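Long-range contact in DNA double-strand break repair nuclease NurA (Sulfolobus solfataricus, PDB 2YGK), which is a manganese-dependent nuclease that forms a complex with HerA and probably acts with it to resect DNA ends in double-strand break repair: residues T258-I270 with I286-Y298. Sequence-based numbering, arbitrary orientation.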
# COMPACT_ATOMS: atom_id res chain seq x y z
N THR A 258 24.90 12.05 5.14
CA THR A 258 24.45 10.72 5.46
C THR A 258 25.66 9.87 5.82
O THR A 258 26.72 10.00 5.23
CB THR A 258 23.64 10.12 4.29
OG1 THR A 258 22.52 10.98 3.98
CG2 THR A 258 23.10 8.75 4.66
N PHE A 259 25.51 9.03 6.83
CA PHE A 259 26.39 7.87 6.99
C PHE A 259 25.56 6.69 7.45
O PHE A 259 24.44 6.87 7.92
CB PHE A 259 27.52 8.15 7.98
CG PHE A 259 27.06 8.47 9.37
CD1 PHE A 259 26.73 9.76 9.73
CD2 PHE A 259 26.99 7.50 10.33
CE1 PHE A 259 26.29 10.07 11.05
CE2 PHE A 259 26.57 7.81 11.65
CZ PHE A 259 26.21 9.09 11.99
N TYR A 260 26.12 5.50 7.30
CA TYR A 260 25.56 4.27 7.80
C TYR A 260 26.37 3.81 8.97
O TYR A 260 27.58 3.90 8.97
CB TYR A 260 25.63 3.23 6.74
CG TYR A 260 24.74 3.55 5.60
CD1 TYR A 260 23.35 3.22 5.64
CD2 TYR A 260 25.22 4.18 4.47
CE1 TYR A 260 22.52 3.49 4.58
CE2 TYR A 260 24.38 4.44 3.37
CZ TYR A 260 23.03 4.11 3.45
OH TYR A 260 22.19 4.37 2.37
N THR A 261 25.72 3.34 10.01
CA THR A 261 26.48 2.91 11.18
C THR A 261 25.84 1.65 11.67
O THR A 261 24.65 1.42 11.45
CB THR A 261 26.48 4.02 12.32
OG1 THR A 261 27.29 3.61 13.45
CG2 THR A 261 25.07 4.32 12.73
N ARG A 262 26.67 0.81 12.29
CA ARG A 262 26.27 -0.31 13.08
C ARG A 262 26.76 0.02 14.44
O ARG A 262 27.97 0.19 14.61
CB ARG A 262 26.95 -1.59 12.58
CG ARG A 262 26.68 -2.81 13.48
CD ARG A 262 27.32 -4.06 12.96
NE ARG A 262 26.78 -4.56 11.68
CZ ARG A 262 27.40 -4.57 10.50
NH1 ARG A 262 28.62 -4.08 10.35
NH2 ARG A 262 26.78 -5.08 9.42
N LEU A 263 25.86 0.08 15.43
CA LEU A 263 26.20 0.50 16.80
C LEU A 263 26.79 -0.61 17.63
O LEU A 263 27.42 -0.34 18.66
CB LEU A 263 24.97 1.04 17.53
CG LEU A 263 24.38 2.24 16.80
CD1 LEU A 263 23.03 2.48 17.32
CD2 LEU A 263 25.26 3.52 16.89
N ASP A 264 26.60 -1.85 17.19
CA ASP A 264 26.89 -3.04 17.99
C ASP A 264 27.27 -4.19 17.07
O ASP A 264 26.58 -4.45 16.06
CB ASP A 264 25.65 -3.38 18.79
CG ASP A 264 25.83 -4.57 19.67
OD1 ASP A 264 26.93 -5.18 19.69
OD2 ASP A 264 24.82 -4.93 20.36
N ASN A 265 28.38 -4.85 17.40
CA ASN A 265 28.90 -5.97 16.63
C ASN A 265 27.81 -6.96 16.28
O ASN A 265 27.13 -7.43 17.16
CB ASN A 265 29.95 -6.71 17.44
CG ASN A 265 31.31 -6.02 17.44
OD1 ASN A 265 31.57 -5.09 16.67
ND2 ASN A 265 32.21 -6.52 18.27
N GLY A 266 27.64 -7.26 15.00
CA GLY A 266 26.76 -8.33 14.56
C GLY A 266 25.32 -7.92 14.33
O GLY A 266 24.50 -8.73 13.89
N LYS A 267 25.01 -6.66 14.59
CA LYS A 267 23.63 -6.17 14.53
C LYS A 267 23.35 -5.39 13.25
O LYS A 267 24.16 -5.36 12.33
CB LYS A 267 23.34 -5.35 15.77
CG LYS A 267 23.55 -6.14 17.03
CD LYS A 267 22.62 -7.35 17.05
CE LYS A 267 22.63 -8.05 18.39
NZ LYS A 267 23.95 -8.60 18.70
N ARG A 268 22.17 -4.80 13.18
CA ARG A 268 21.67 -4.17 11.98
C ARG A 268 22.48 -2.94 11.70
O ARG A 268 23.10 -2.41 12.60
CB ARG A 268 20.21 -3.77 12.19
CG ARG A 268 20.06 -2.75 13.34
CD ARG A 268 18.71 -2.13 13.34
NE ARG A 268 17.71 -3.11 13.73
CZ ARG A 268 16.69 -3.52 12.98
NH1 ARG A 268 16.49 -3.04 11.75
NH2 ARG A 268 15.84 -4.42 13.48
N VAL A 269 22.49 -2.50 10.46
CA VAL A 269 23.04 -1.22 10.09
C VAL A 269 21.86 -0.27 9.95
O VAL A 269 20.81 -0.64 9.37
CB VAL A 269 23.78 -1.31 8.75
CG1 VAL A 269 24.26 0.06 8.30
CG2 VAL A 269 24.98 -2.33 8.81
N ILE A 270 22.04 0.95 10.46
CA ILE A 270 21.05 2.02 10.29
C ILE A 270 21.65 3.18 9.48
O ILE A 270 22.87 3.37 9.47
CB ILE A 270 20.58 2.54 11.63
CG1 ILE A 270 21.72 3.19 12.41
CG2 ILE A 270 19.99 1.43 12.46
CD1 ILE A 270 21.32 3.72 13.82
N ILE A 286 28.73 10.53 18.03
CA ILE A 286 27.31 10.23 17.88
C ILE A 286 27.05 8.73 18.08
O ILE A 286 26.03 8.35 18.66
CB ILE A 286 26.74 10.68 16.51
CG1 ILE A 286 26.60 12.21 16.44
CG2 ILE A 286 25.37 10.04 16.23
CD1 ILE A 286 26.27 12.70 15.02
N MSE A 287 27.95 7.88 17.59
CA MSE A 287 27.81 6.46 17.81
C MSE A 287 27.90 6.13 19.29
O MSE A 287 27.13 5.36 19.82
CB MSE A 287 28.91 5.71 17.06
CG MSE A 287 28.71 5.70 15.58
SE MSE A 287 30.09 4.74 14.65
CE MSE A 287 30.01 2.97 15.44
N ASP A 288 28.90 6.70 19.95
CA ASP A 288 29.22 6.38 21.35
C ASP A 288 28.07 6.74 22.24
O ASP A 288 27.65 5.95 23.07
CB ASP A 288 30.47 7.12 21.78
CG ASP A 288 31.75 6.44 21.30
OD1 ASP A 288 31.63 5.32 20.74
OD2 ASP A 288 32.86 7.02 21.49
N ARG A 289 27.54 7.94 22.03
CA ARG A 289 26.34 8.42 22.72
C ARG A 289 25.06 7.64 22.41
O ARG A 289 24.27 7.34 23.30
CB ARG A 289 26.15 9.91 22.42
CG ARG A 289 27.27 10.78 22.96
CD ARG A 289 27.34 12.07 22.22
NE ARG A 289 28.26 13.02 22.85
CZ ARG A 289 28.61 14.19 22.31
NH1 ARG A 289 28.17 14.58 21.12
NH2 ARG A 289 29.44 14.99 22.96
N LEU A 290 24.83 7.33 21.14
CA LEU A 290 23.68 6.47 20.80
C LEU A 290 23.78 5.07 21.40
O LEU A 290 22.76 4.51 21.81
CB LEU A 290 23.52 6.30 19.31
CG LEU A 290 22.98 7.49 18.55
CD1 LEU A 290 23.24 7.28 17.07
CD2 LEU A 290 21.51 7.64 18.92
N SER A 291 25.00 4.51 21.42
CA SER A 291 25.20 3.18 21.98
C SER A 291 24.71 3.12 23.45
O SER A 291 24.23 2.09 23.91
CB SER A 291 26.67 2.72 21.85
OG SER A 291 27.07 2.46 20.48
N GLY A 292 24.79 4.22 24.17
CA GLY A 292 24.39 4.24 25.57
C GLY A 292 22.90 4.24 25.82
O GLY A 292 22.47 4.11 26.96
N VAL A 293 22.08 4.39 24.78
CA VAL A 293 20.64 4.27 24.95
C VAL A 293 20.07 3.25 23.96
O VAL A 293 18.87 3.24 23.70
CB VAL A 293 19.96 5.62 24.74
CG1 VAL A 293 20.58 6.64 25.68
CG2 VAL A 293 20.10 6.07 23.29
N SER A 294 20.95 2.40 23.45
CA SER A 294 20.63 1.45 22.41
C SER A 294 20.56 0.07 22.97
O SER A 294 21.28 -0.30 23.90
CB SER A 294 21.70 1.45 21.32
OG SER A 294 21.61 2.62 20.53
N ILE A 295 19.67 -0.71 22.38
CA ILE A 295 19.59 -2.13 22.63
C ILE A 295 19.70 -2.86 21.32
O ILE A 295 19.03 -2.48 20.33
CB ILE A 295 18.30 -2.46 23.34
CG1 ILE A 295 18.52 -2.15 24.80
CG2 ILE A 295 17.93 -3.94 23.18
CD1 ILE A 295 17.24 -1.94 25.50
N LYS A 296 20.54 -3.89 21.31
CA LYS A 296 20.76 -4.71 20.11
C LYS A 296 20.90 -3.86 18.87
O LYS A 296 20.31 -4.19 17.85
CB LYS A 296 19.63 -5.72 19.89
CG LYS A 296 19.80 -7.01 20.74
CD LYS A 296 18.43 -7.69 21.00
CE LYS A 296 18.59 -8.88 21.93
NZ LYS A 296 19.50 -9.89 21.35
N GLY A 297 21.66 -2.78 18.96
CA GLY A 297 22.06 -2.03 17.80
C GLY A 297 21.14 -0.89 17.45
O GLY A 297 21.45 -0.17 16.50
N TYR A 298 20.05 -0.69 18.21
CA TYR A 298 19.08 0.37 17.90
C TYR A 298 18.63 1.19 19.12
O TYR A 298 18.36 0.63 20.20
CB TYR A 298 17.84 -0.27 17.28
CG TYR A 298 16.85 0.68 16.66
CD1 TYR A 298 17.09 1.22 15.42
CD2 TYR A 298 15.68 1.06 17.33
CE1 TYR A 298 16.17 2.11 14.82
CE2 TYR A 298 14.77 1.94 16.76
CZ TYR A 298 15.02 2.46 15.49
OH TYR A 298 14.12 3.32 14.86
O HOH W 1 23.60 -2.11 21.07
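Leu263 wedges between Met287 and Leu290 of helix 280-291 and Gly297 of the 295-298 turn. It follows strand 255-262, where the chain enters the loop of the beta hairpin with strand 270-275, in the mixed sheet of the RNase H-like NurA domain.

CG of Leu263 lies anti to its own carbonyl carbon (chi1 -60°), and the two methyls reach different parts of the other segment. CD2 makes an apolar contact with Leu290 CB at 4.1 Å. Ile270 CG2 meets the Tyr298 ring at its edge, 4.1 Å from CD1. CE of Lys267 packs on CG of Lys296. Tyr298 also brings the contact close to the manganese site: its side chain is about 4 Å from that of the manganese ligand Asp133.

Other contacts set methyl or selenium against oxygen. CD1 of Leu263 meets the carbonyl O of Gly297 at 3.2 Å and also touches Ser294 OG. With an alanine here both methyls are gone, and a gap would probably open between the helix and the turn. The chain of selenomethionine Met287 runs alongside the Thr261 side chain, pointing the other way, with Thr261 OG1 3.2 Å from the SE of Met287. That hydroxyl bonds to Gly228 O on the adjoining strand.

Polar links are indirect, since no hydrogen bond joins the segments. Ser291 OG donates to Met287 O from above the carbonyl plane, and that oxygen also takes Ser291 N. Arg227 bonds both Ser291 OG and Leu263 O.

At the backbone angles of Gly297 any side chain would press on the carbonyl O of Lys296, and a CB would also clash with Lys267 CB. Its amide is linked to the hairpin by one water, which accepts from Gly297 N at 2.9 Å and donates to Asp264 OD2 at 3.2 Å.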